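Local structure of glycerol dehydrogenase (Schizosaccharomyces pombe, 1TA9) at residues 87-92 and 208-213. The protein probably catalyses the zinc- and NAD-dependent oxidation of glycerol to dihydroxyacetone, a step in the assimilation of glycerol. Numbering follows the deposited sequence.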
ATOM      1  N   LYS B  87      11.586  -7.596  51.140  1.00 19.62           N
ATOM      2  CA  LYS B  87      10.780  -8.242  52.177  1.00 19.76           C
ATOM      3  C   LYS B  87      10.035  -9.481  51.689  1.00 19.87           C
ATOM      4  O   LYS B  87       9.595 -10.305  52.495  1.00 20.00           O
ATOM      5  CB  LYS B  87       9.782  -7.246  52.779  1.00 19.96           C
ATOM      6  CG  LYS B  87       8.603  -6.896  51.883  1.00 20.27           C
ATOM      7  CD  LYS B  87       7.674  -5.909  52.578  1.00 21.00           C
ATOM      8  CE  LYS B  87       6.433  -5.622  51.742  1.00 21.25           C
ATOM      9  NZ  LYS B  87       5.533  -4.632  52.406  1.00 21.80           N
ATOM     10  N   LYS B  88       9.891  -9.613  50.372  1.00 19.71           N
ATOM     11  CA  LYS B  88       9.200 -10.764  49.800  1.00 19.51           C
ATOM     12  C   LYS B  88      10.001 -12.047  50.008  1.00 19.41           C
ATOM     13  O   LYS B  88       9.438 -13.144  50.010  1.00 19.56           O
ATOM     14  CB  LYS B  88       8.957 -10.552  48.302  1.00 19.59           C
ATOM     15  CG  LYS B  88       7.996  -9.414  47.971  1.00 19.71           C
ATOM     16  CD  LYS B  88       7.932  -9.166  46.466  1.00 20.00           C
ATOM     17  CE  LYS B  88       6.950  -8.055  46.129  1.00 20.07           C
ATOM     18  NZ  LYS B  88       5.538  -8.468  46.374  1.00 20.12           N
ATOM     19  N   TRP B  89      11.313 -11.909  50.184  1.00 19.20           N
ATOM     20  CA  TRP B  89      12.183 -13.067  50.383  1.00 18.97           C
ATOM     21  C   TRP B  89      12.881 -13.087  51.737  1.00 19.30           C
ATOM     22  O   TRP B  89      13.228 -14.156  52.243  1.00 19.31           O
ATOM     23  CB  TRP B  89      13.248 -13.123  49.287  1.00 18.32           C
ATOM     24  CG  TRP B  89      12.686 -13.348  47.927  1.00 17.73           C
ATOM     25  CD1 TRP B  89      12.367 -14.546  47.354  1.00 17.66           C
ATOM     26  CD2 TRP B  89      12.319 -12.340  46.983  1.00 17.38           C
ATOM     27  NE1 TRP B  89      11.817 -14.344  46.107  1.00 17.44           N
ATOM     28  CE2 TRP B  89      11.777 -12.997  45.856  1.00 17.27           C
ATOM     29  CE3 TRP B  89      12.392 -10.941  46.980  1.00 17.41           C
ATOM     30  CZ2 TRP B  89      11.310 -12.303  44.737  1.00 17.12           C
ATOM     31  CZ3 TRP B  89      11.927 -10.249  45.864  1.00 17.33           C
ATOM     32  CH2 TRP B  89      11.392 -10.934  44.759  1.00 17.30           C
ATOM     33  N   ALA B  90      13.095 -11.912  52.319  1.00 19.52           N
ATOM     34  CA  ALA B  90      13.777 -11.829  53.605  1.00 19.86           C
ATOM     35  C   ALA B  90      13.380 -10.601  54.414  1.00 20.16           C
ATOM     36  O   ALA B  90      13.360  -9.486  53.892  1.00 20.06           O
ATOM     37  CB  ALA B  90      15.280 -11.831  53.384  1.00 19.72           C
ATOM     38  N   THR B  91      13.066 -10.812  55.690  1.00 20.50           N
ATOM     39  CA  THR B  91      12.694  -9.714  56.574  1.00 21.01           C
ATOM     40  C   THR B  91      13.614  -9.654  57.790  1.00 21.22           C
ATOM     41  O   THR B  91      13.521  -8.723  58.591  1.00 21.40           O
ATOM     42  CB  THR B  91      11.241  -9.850  57.089  1.00 21.13           C
ATOM     43  OG1 THR B  91      11.112 -11.052  57.856  1.00 21.49           O
ATOM     44  CG2 THR B  91      10.259  -9.889  55.933  1.00 21.54           C
ATOM     45  N   LYS B  92      14.506 -10.635  57.923  1.00 21.23           N
ATOM     46  CA  LYS B  92      15.406 -10.686  59.074  1.00 21.43           C
ATOM     47  C   LYS B  92      16.893 -10.514  58.775  1.00 21.52           C
ATOM     48  O   LYS B  92      17.569  -9.716  59.425  1.00 21.47           O
ATOM     49  CB  LYS B  92      15.191 -11.997  59.838  1.00 21.58           C
ATOM     50  N   PRO B 208      17.423 -16.031  38.772  1.00 14.28           N
ATOM     51  CA  PRO B 208      17.564 -15.239  39.996  1.00 14.07           C
ATOM     52  C   PRO B 208      16.134 -14.848  40.356  1.00 14.06           C
ATOM     53  O   PRO B 208      15.291 -14.704  39.468  1.00 13.93           O
ATOM     54  CB  PRO B 208      18.388 -14.042  39.537  1.00 14.35           C
ATOM     55  CG  PRO B 208      19.264 -14.641  38.475  1.00 14.64           C
ATOM     56  CD  PRO B 208      18.310 -15.527  37.707  1.00 14.23           C
ATOM     57  N   ASN B 209      15.856 -14.664  41.639  1.00 13.78           N
ATOM     58  CA  ASN B 209      14.501 -14.345  42.054  1.00 13.60           C
ATOM     59  C   ASN B 209      14.035 -12.929  41.744  1.00 13.63           C
ATOM     60  O   ASN B 209      12.894 -12.725  41.326  1.00 13.10           O
ATOM     61  CB  ASN B 209      14.351 -14.652  43.541  1.00 13.79           C
ATOM     62  CG  ASN B 209      14.775 -16.071  43.872  1.00 13.99           C
ATOM     63  OD1 ASN B 209      15.968 -16.386  43.898  1.00 14.17           O
ATOM     64  ND2 ASN B 209      13.802 -16.941  44.102  1.00 14.09           N
ATOM     65  N   LEU B 210      14.915 -11.956  41.940  1.00 13.49           N
ATOM     66  CA  LEU B 210      14.576 -10.566  41.674  1.00 13.50           C
ATOM     67  C   LEU B 210      15.711  -9.816  41.000  1.00 13.33           C
ATOM     68  O   LEU B 210      16.865  -9.933  41.408  1.00 13.54           O
ATOM     69  CB  LEU B 210      14.233  -9.838  42.984  1.00 13.77           C
ATOM     70  CG  LEU B 210      14.178  -8.300  42.948  1.00 13.78           C
ATOM     71  CD1 LEU B 210      12.964  -7.825  42.167  1.00 13.74           C
ATOM     72  CD2 LEU B 210      14.123  -7.759  44.375  1.00 14.22           C
ATOM     73  N   ILE B 211      15.379  -9.074  39.948  1.00 13.04           N
ATOM     74  CA  ILE B 211      16.354  -8.225  39.268  1.00 12.78           C
ATOM     75  C   ILE B 211      15.856  -6.845  39.690  1.00 12.80           C
ATOM     76  O   ILE B 211      14.719  -6.472  39.407  1.00 12.42           O
ATOM     77  CB  ILE B 211      16.321  -8.390  37.735  1.00 12.69           C
ATOM     78  CG1 ILE B 211      17.186  -9.587  37.305  1.00 12.81           C
ATOM     79  CG2 ILE B 211      16.928  -7.160  37.077  1.00 12.21           C
ATOM     80  CD1 ILE B 211      16.931 -10.878  38.046  1.00 12.82           C
ATOM     81  N   PHE B 212      16.711  -6.108  40.389  1.00 13.07           N
ATOM     82  CA  PHE B 212      16.367  -4.807  40.960  1.00 13.37           C
ATOM     83  C   PHE B 212      17.292  -3.743  40.380  1.00 13.67           C
ATOM     84  O   PHE B 212      18.504  -3.786  40.591  1.00 13.44           O
ATOM     85  CB  PHE B 212      16.530  -4.936  42.483  1.00 13.93           C
ATOM     86  CG  PHE B 212      16.000  -3.776  43.278  1.00 14.29           C
ATOM     87  CD1 PHE B 212      14.872  -3.077  42.874  1.00 14.66           C
ATOM     88  CD2 PHE B 212      16.608  -3.428  44.482  1.00 14.39           C
ATOM     89  CE1 PHE B 212      14.355  -2.042  43.661  1.00 15.03           C
ATOM     90  CE2 PHE B 212      16.101  -2.402  45.270  1.00 14.97           C
ATOM     91  CZ  PHE B 212      14.972  -1.706  44.859  1.00 14.75           C
ATOM     92  N   ILE B 213      16.715  -2.791  39.652  1.00 13.65           N
ATOM     93  CA  ILE B 213      17.505  -1.748  39.001  1.00 14.11           C
ATOM     94  C   ILE B 213      17.129  -0.330  39.394  1.00 13.93           C
ATOM     95  O   ILE B 213      15.967   0.061  39.292  1.00 14.23           O
ATOM     96  CB  ILE B 213      17.365  -1.837  37.461  1.00 14.49           C
ATOM     97  CG1 ILE B 213      17.714  -3.244  36.983  1.00 15.25           C
ATOM     98  CG2 ILE B 213      18.269  -0.798  36.785  1.00 14.85           C
ATOM     99  CD1 ILE B 213      17.463  -3.459  35.504  1.00 15.86           C
TER
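Trp89 reaches from the loop after helix 82-86 to the start of strand 210-214, where its indole packs against Asn209 and Leu210 without a direct hydrogen bond between the two segments. From CB, which points toward the strand, CG lies anti to the carbonyl carbon and beside the backbone N (chi1 -65°), which turns the indole toward the strand. The pyrrole side meets Asn209: Trp89 NE1 lies 3.6 Å from Asn209 CB, and Trp89 CE2 is 3.8 Å from the same methylene carbon. Further along the benzo ring, Trp89 CZ2 approaches the backbone O of Asn209 at 3.8 Å. At the far end Trp89 CH2 comes to 3.5 Å from Leu210 CB, while Trp89 CZ3 touches the CD2 methyl of Leu210 at 3.6 Å. Asn209 CB approaches the indole obliquely, on the other side of the ring plane from Lys88 CB, which lies toward the rim. The carboxamide of Asn209 is turned steeply to the indole, their planes 68° apart. Both polar groups are nevertheless linked through Gln70, whose OE1 accepts hydrogen bonds from Trp89 NE1 and Asn209 ND2; Asn209 OD1 is held by the backbone N of Ser172. Leu206 of the second subunit also packs on Trp89, placing this indole at a subunit contact. With an alanine in place of Trp89, a gap would probably open beside Leu210 CB and CD2, and Gln70 OE1 would lose its indole donor. Leu210 itself is buried, with strands 71-75 and 172-176 flanking its own strand. The contact thus joins the loop between helix 82-86 and strand 93-98 to the start of strand 210-214, in the parallel sheet of the NAD-binding, Rossmann-like N-terminal domain of iron-containing alcohol dehydrogenases.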